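PDB 3NZE: putative transcriptional regulator, sugar-binding family from Arthrobacter aurescens, which probably regulates transcription as a SorC-family protein, binding DNA and a carbohydrate. Local coordinates for residues A[56-61]-A[81-86]; A[76-81]-A[111-116]. All blocks are in the same frame, centred on the assembly; numbering follows the deposited sequence. Where two conformers were deposited one is given.

Contact 1. Residues A[56-61]-A[81-86]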
loop_
_atom_site.group_PDB
_atom_site.type_symbol
_atom_site.label_atom_id
_atom_site.label_comp_id
_atom_site.label_asym_id
_atom_site.label_seq_id
_atom_site.Cartn_x
_atom_site.Cartn_y
_atom_site.Cartn_z
ATOM N N SER A 56 1.266 17.273 -13.135
ATOM C CA SER A 56 0.480 17.116 -14.351
ATOM C C SER A 56 1.169 16.124 -15.279
ATOM O O SER A 56 2.366 15.846 -15.132
ATOM C CB SER A 56 0.287 18.455 -15.065
ATOM O OG SER A 56 -0.463 19.352 -14.266
ATOM N N ASN A 57 0.411 15.602 -16.234
ATOM C CA ASN A 57 0.938 14.635 -17.193
ATOM C C ASN A 57 1.548 13.424 -16.503
ATOM O O ASN A 57 2.581 12.903 -16.935
ATOM C CB ASN A 57 1.989 15.299 -18.086
ATOM C CG ASN A 57 1.410 16.417 -18.919
ATOM O OD1 ASN A 57 1.591 17.597 -18.613
ATOM N ND2 ASN A 57 0.700 16.054 -19.974
ATOM N N ALA A 58 0.910 12.978 -15.430
ATOM C CA ALA A 58 1.449 11.886 -14.627
ATOM C C ALA A 58 0.435 10.770 -14.458
ATOM O O ALA A 58 -0.771 10.983 -14.570
ATOM C CB ALA A 58 1.882 12.403 -13.261
ATOM N N ILE A 59 0.933 9.576 -14.180
ATOM C CA ILE A 59 0.077 8.442 -13.867
ATOM C C ILE A 59 0.337 8.050 -12.422
ATOM O O ILE A 59 1.454 7.677 -12.062
ATOM C CB ILE A 59 0.329 7.263 -14.825
ATOM C CG1 ILE A 59 -0.078 7.663 -16.249
ATOM C CG2 ILE A 59 -0.434 6.018 -14.375
ATOM C CD1 ILE A 59 0.399 6.712 -17.315
ATOM N N ILE A 60 -0.689 8.186 -11.589
ATOM C CA ILE A 60 -0.553 7.924 -10.165
ATOM C C ILE A 60 -1.227 6.604 -9.804
ATOM O O ILE A 60 -2.459 6.489 -9.878
ATOM C CB ILE A 60 -1.212 9.030 -9.328
ATOM C CG1 ILE A 60 -0.754 10.421 -9.790
ATOM C CG2 ILE A 60 -0.946 8.802 -7.844
ATOM C CD1 ILE A 60 0.727 10.583 -9.835
ATOM N N GLY A 61 -0.422 5.629 -9.384
ATOM C CA GLY A 61 -0.931 4.335 -8.967
ATOM C C GLY A 61 -1.319 4.324 -7.496
ATOM O O GLY A 61 -0.535 4.727 -6.636
ATOM N N HIS A 81 -3.266 18.890 -14.754
ATOM C CA HIS A 81 -3.933 18.537 -16.002
ATOM C C HIS A 81 -3.284 17.310 -16.615
ATOM O O HIS A 81 -2.101 17.057 -16.394
ATOM C CB HIS A 81 -3.892 19.694 -16.999
ATOM C CG HIS A 81 -2.506 20.143 -17.342
ATOM N ND1 HIS A 81 -1.861 19.751 -18.494
ATOM C CD2 HIS A 81 -1.642 20.949 -16.681
ATOM C CE1 HIS A 81 -0.657 20.294 -18.530
ATOM N NE2 HIS A 81 -0.501 21.030 -17.443
ATOM N N ASP A 82 -4.073 16.551 -17.370
ATOM C CA ASP A 82 -3.564 15.424 -18.146
ATOM C C ASP A 82 -2.953 14.320 -17.293
ATOM O O ASP A 82 -2.102 13.557 -17.756
ATOM C CB ASP A 82 -2.557 15.903 -19.193
ATOM C CG ASP A 82 -3.222 16.647 -20.330
ATOM O OD1 ASP A 82 -3.011 17.873 -20.450
ATOM O OD2 ASP A 82 -3.970 16.003 -21.096
ATOM N N SER A 83 -3.398 14.226 -16.050
ATOM C CA SER A 83 -2.944 13.151 -15.187
ATOM C C SER A 83 -4.032 12.123 -14.971
ATOM O O SER A 83 -5.214 12.395 -15.179
ATOM C CB SER A 83 -2.472 13.695 -13.850
ATOM O OG SER A 83 -1.257 14.402 -14.032
ATOM N N ILE A 84 -3.614 10.939 -14.546
ATOM C CA ILE A 84 -4.521 9.826 -14.367
ATOM C C ILE A 84 -4.225 9.168 -13.037
ATOM O O ILE A 84 -3.064 9.013 -12.675
ATOM C CB ILE A 84 -4.265 8.765 -15.454
ATOM C CG1 ILE A 84 -4.539 9.337 -16.843
ATOM C CG2 ILE A 84 -5.098 7.521 -15.207
ATOM C CD1 ILE A 84 -4.029 8.457 -17.973
ATOM N N VAL A 85 -5.261 8.792 -12.297
ATOM C CA VAL A 85 -5.063 7.946 -11.128
ATOM C C VAL A 85 -5.568 6.553 -11.463
ATOM O O VAL A 85 -6.717 6.374 -11.876
ATOM C CB VAL A 85 -5.759 8.479 -9.856
ATOM C CG1 VAL A 85 -5.028 9.701 -9.315
ATOM C CG2 VAL A 85 -7.221 8.787 -10.121
ATOM N N VAL A 86 -4.691 5.567 -11.317
ATOM C CA VAL A 86 -5.028 4.197 -11.674
ATOM C C VAL A 86 -5.047 3.277 -10.453
ATOM O O VAL A 86 -4.149 3.312 -9.604
ATOM C CB VAL A 86 -4.114 3.646 -12.817
ATOM C CG1 VAL A 86 -2.620 3.694 -12.423
ATOM C CG2 VAL A 86 -4.533 2.233 -13.218
HETATM O O HOH W 1 -1.302 10.835 -17.878
#
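Ser56 and His81 meet through both polar and carbon atoms. The hydroxyl of Ser56, turned to the side of its own backbone N and anti to its carbonyl carbon (chi1 -64°), accepts the amide of His81, with Ser56 OG 2.9 Å from His81 N. Ser83 works the other way across the gap: its OG takes the amide hydrogen of Ala58, the N-to-OG distance being 2.9 Å, and is also bonded to the carbonyl of Asp55. Each serine hydroxyl thus receives a main-chain amide where the strand pairing has not yet begun. Between them, Asn57 N reaches His81 O at 2.9 Å.

Deeper in, the pairing becomes regular. Ile84 N bonds to Ala58 O, and Ile60 straddles Val85, its N held by Ile84 O at 2.7 Å in a nearly straight bond (176°) and its O taking Val86 N at 2.8 Å. This is the parallel pairing of a beta-alpha-beta unit, in which the chain leaves strand 59-62, passes through helix 66-73 and returns in strand 84-87, consistent with the Rossmann-like clan of this sugar-binding domain.

Three flat groups gather at the exposed end. Ser56 CB rests over one face of the His81 ring in a CH-pi contact, 3.7 Å from the ring centroid. In the plane of the same ring, His81 ND1 donates to the anti lone pair of Asp82 OD1 at 2.9 Å, a bond that probably limits rotation of the imidazole. The Asn57 amide runs alongside the Asp82 carboxylate, their planes only 13° apart.

Apolar packing belongs to the strands. On one face Ile59 CG2 meets Val86 CG1 at 3.7 Å, with Leu147 touching Ile59 and Ile84; on the other, Ile60 CB lies near Val85 CG1, beside Ile153 and Ile155.

Contact 2. Residues A[76-81]-A[111-116]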
loop_
_atom_site.group_PDB
_atom_site.type_symbol
_atom_site.label_atom_id
_atom_site.label_comp_id
_atom_site.label_asym_id
_atom_site.label_seq_id
_atom_site.Cartn_x
_atom_site.Cartn_y
_atom_site.Cartn_z
ATOM N N THR A 76 -5.146 17.462 -0.053
ATOM C CA THR A 76 -5.355 18.888 -0.280
ATOM C C THR A 76 -5.588 19.122 -1.761
ATOM O O THR A 76 -4.831 18.629 -2.595
ATOM C CB THR A 76 -4.130 19.717 0.154
ATOM O OG1 THR A 76 -3.957 19.614 1.570
ATOM C CG2 THR A 76 -4.312 21.184 -0.224
ATOM N N ARG A 77 -6.631 19.870 -2.098
ATOM C CA ARG A 77 -6.923 20.133 -3.499
ATOM C C ARG A 77 -5.724 20.783 -4.172
ATOM O O ARG A 77 -5.137 21.726 -3.646
ATOM C CB ARG A 77 -8.161 21.017 -3.650
ATOM C CG ARG A 77 -8.716 21.047 -5.065
ATOM C CD ARG A 77 -10.007 21.849 -5.131
ATOM N NE ARG A 77 -10.690 21.696 -6.412
ATOM C CZ ARG A 77 -10.465 22.461 -7.475
ATOM N NH1 ARG A 77 -11.139 22.251 -8.599
ATOM N NH2 ARG A 77 -9.565 23.436 -7.416
ATOM N N LYS A 78 -5.363 20.263 -5.335
ATOM C CA LYS A 78 -4.235 20.769 -6.097
ATOM C C LYS A 78 -4.456 20.369 -7.541
ATOM O O LYS A 78 -4.174 19.239 -7.927
ATOM C CB LYS A 78 -2.928 20.163 -5.588
ATOM C CG LYS A 78 -1.718 20.541 -6.437
ATOM C CD LYS A 78 -0.495 19.696 -6.092
ATOM C CE LYS A 78 0.545 19.770 -7.197
ATOM N NZ LYS A 78 1.829 19.137 -6.808
HETATM N N MSE A 79 -4.979 21.289 -8.337
HETATM C CA MSE A 79 -5.324 20.966 -9.711
HETATM C C MSE A 79 -4.098 20.667 -10.573
HETATM O O MSE A 79 -3.072 21.350 -10.497
HETATM C CB MSE A 79 -6.180 22.069 -10.335
HETATM C CG MSE A 79 -7.561 22.194 -9.707
HETATM SE SE MSE A 79 -8.627 20.561 -9.863
HETATM C CE MSE A 79 -8.702 20.454 -11.810
ATOM N N THR A 80 -4.220 19.615 -11.374
ATOM C CA THR A 80 -3.223 19.260 -12.362
ATOM C C THR A 80 -3.981 19.111 -13.660
ATOM O O THR A 80 -5.212 19.196 -13.674
ATOM C CB THR A 80 -2.544 17.911 -12.025
ATOM O OG1 THR A 80 -3.511 16.852 -12.099
ATOM C CG2 THR A 80 -1.921 17.944 -10.625
ATOM N N HIS A 81 -3.266 18.890 -14.754
ATOM C CA HIS A 81 -3.933 18.537 -16.002
ATOM C C HIS A 81 -3.284 17.310 -16.615
ATOM O O HIS A 81 -2.101 17.057 -16.394
ATOM C CB HIS A 81 -3.892 19.694 -16.999
ATOM C CG HIS A 81 -2.506 20.143 -17.342
ATOM N ND1 HIS A 81 -1.861 19.751 -18.494
ATOM C CD2 HIS A 81 -1.642 20.949 -16.681
ATOM C CE1 HIS A 81 -0.657 20.294 -18.530
ATOM N NE2 HIS A 81 -0.501 21.030 -17.443
ATOM N N SER A 111 -10.709 13.756 -7.610
ATOM C CA SER A 111 -11.265 15.073 -7.318
ATOM C C SER A 111 -10.207 16.034 -6.775
ATOM O O SER A 111 -10.207 17.222 -7.106
ATOM C CB SER A 111 -12.416 14.963 -6.316
ATOM O OG SER A 111 -13.562 14.383 -6.911
ATOM N N ALA A 112 -9.317 15.522 -5.934
ATOM C CA ALA A 112 -8.291 16.374 -5.342
ATOM C C ALA A 112 -7.356 16.950 -6.395
ATOM O O ALA A 112 -6.893 18.085 -6.264
ATOM C CB ALA A 112 -7.500 15.626 -4.292
ATOM N N TYR A 113 -7.100 16.180 -7.452
ATOM C CA TYR A 113 -6.079 16.561 -8.429
ATOM C C TYR A 113 -6.596 16.885 -9.832
ATOM O O TYR A 113 -5.813 17.222 -10.728
ATOM C CB TYR A 113 -4.984 15.490 -8.469
ATOM C CG TYR A 113 -4.337 15.326 -7.111
ATOM C CD1 TYR A 113 -3.663 16.382 -6.521
ATOM C CD2 TYR A 113 -4.433 14.132 -6.410
ATOM C CE1 TYR A 113 -3.085 16.254 -5.280
ATOM C CE2 TYR A 113 -3.860 13.988 -5.166
ATOM C CZ TYR A 113 -3.187 15.061 -4.604
ATOM O OH TYR A 113 -2.614 14.933 -3.369
ATOM N N GLY A 114 -7.911 16.810 -10.016
ATOM C CA GLY A 114 -8.500 17.008 -11.326
ATOM C C GLY A 114 -8.000 15.965 -12.306
ATOM O O GLY A 114 -7.870 16.228 -13.503
ATOM N N ALA A 115 -7.724 14.773 -11.788
ATOM C CA ALA A 115 -7.161 13.683 -12.572
ATOM C C ALA A 115 -8.250 12.722 -13.006
ATOM O O ALA A 115 -9.212 12.497 -12.279
ATOM C CB ALA A 115 -6.109 12.938 -11.756
ATOM N N ARG A 116 -8.092 12.143 -14.189
ATOM C CA ARG A 116 -9.033 11.128 -14.641
ATOM C C ARG A 116 -8.826 9.843 -13.856
ATOM O O ARG A 116 -7.693 9.440 -13.597
ATOM C CB ARG A 116 -8.873 10.849 -16.133
ATOM C CG ARG A 116 -9.915 9.872 -16.656
ATOM C CD ARG A 116 -9.787 9.660 -18.153
ATOM N NE ARG A 116 -8.847 8.593 -18.488
ATOM C CZ ARG A 116 -7.700 8.776 -19.131
ATOM N NH1 ARG A 116 -7.334 9.995 -19.509
ATOM N NH2 ARG A 116 -6.923 7.737 -19.402
HETATM O O HOH W 2 -2.520 17.654 -2.523
HETATM O O HOH W 3 -5.032 15.779 -14.247
HETATM O O HOH W 4 -7.825 18.626 -14.720
#
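Tyr113 O is gripped twice by Thr80, at 2.7 Å from Thr80 OG1 and 2.9 Å from Thr80 N. The two donors approach differently: the amide stands above the carbonyl plane, 41° out of it, whereas the hydroxyl is tilted from it by 21°. Thr80 OG1 sits between its own backbone N and carbonyl carbon (chi1 65°), the rotamer that brings hydroxyl and amide to the same acceptor. One residue back along the helix, Ala112 O takes Lys78 N at 2.8 Å in an almost straight bond. An alanine in place of Thr80 would probably leave Tyr113 O with the amide as its one donor from this loop, and would cost the water between Thr80 OG1 and Gly114 O one of its partners.

A second water donates to Thr80 O and to Gly114 O. Weaker contacts surround the direct bonds: Tyr113 CA lies 3.3 Å from Lys78 O, and the same carbonyl oxygen meets the edge of the Tyr113 ring, 3.2 Å from CD1.

Carbon packing forms the outer layer. Lys78 CB lies 3.9 Å from Tyr113 CE1, while the extended Lys78 chain carries NZ away to the carbonyls of Val54 and Gly51. The ring has Ala112 CB over the centre of one face. Selenomethionine Met79 bends back so that its CE presses on Gly114 CA at 3.5 Å, tighter than usual; a CB on Gly114 would collide with that methyl.

Carbonyls of the last turn have no further turn to supply their amides, and for Ala112 and Tyr113 loop 76-81 supplies them: a helix C-terminus followed at once by a glycine of positive phi, within an alpha/beta fold.

Contact 1 runs from an exposed loop end into the buried sheet, while contact 2 stays nearer the surface, its centre about 21 Å from the chain centre against about 18 Å. They share His81. Contact 1 pairs the two strands of one crossover; in contact 2 the return loop of that crossover meets the end of helix 99-113, which follows strand 84-87 in the chain. Just beyond, Arg116 probably bonds by its backbone to Ser83 and Val85, setting strand 116-118 beside strand 84-87. Both contacts use hydroxyls at their loop ends, but strand-to-strand amide-carbonyl bonds and branched aliphatic side chains dominate contact 1, whereas contact 2 relies on helix-end carbonyls.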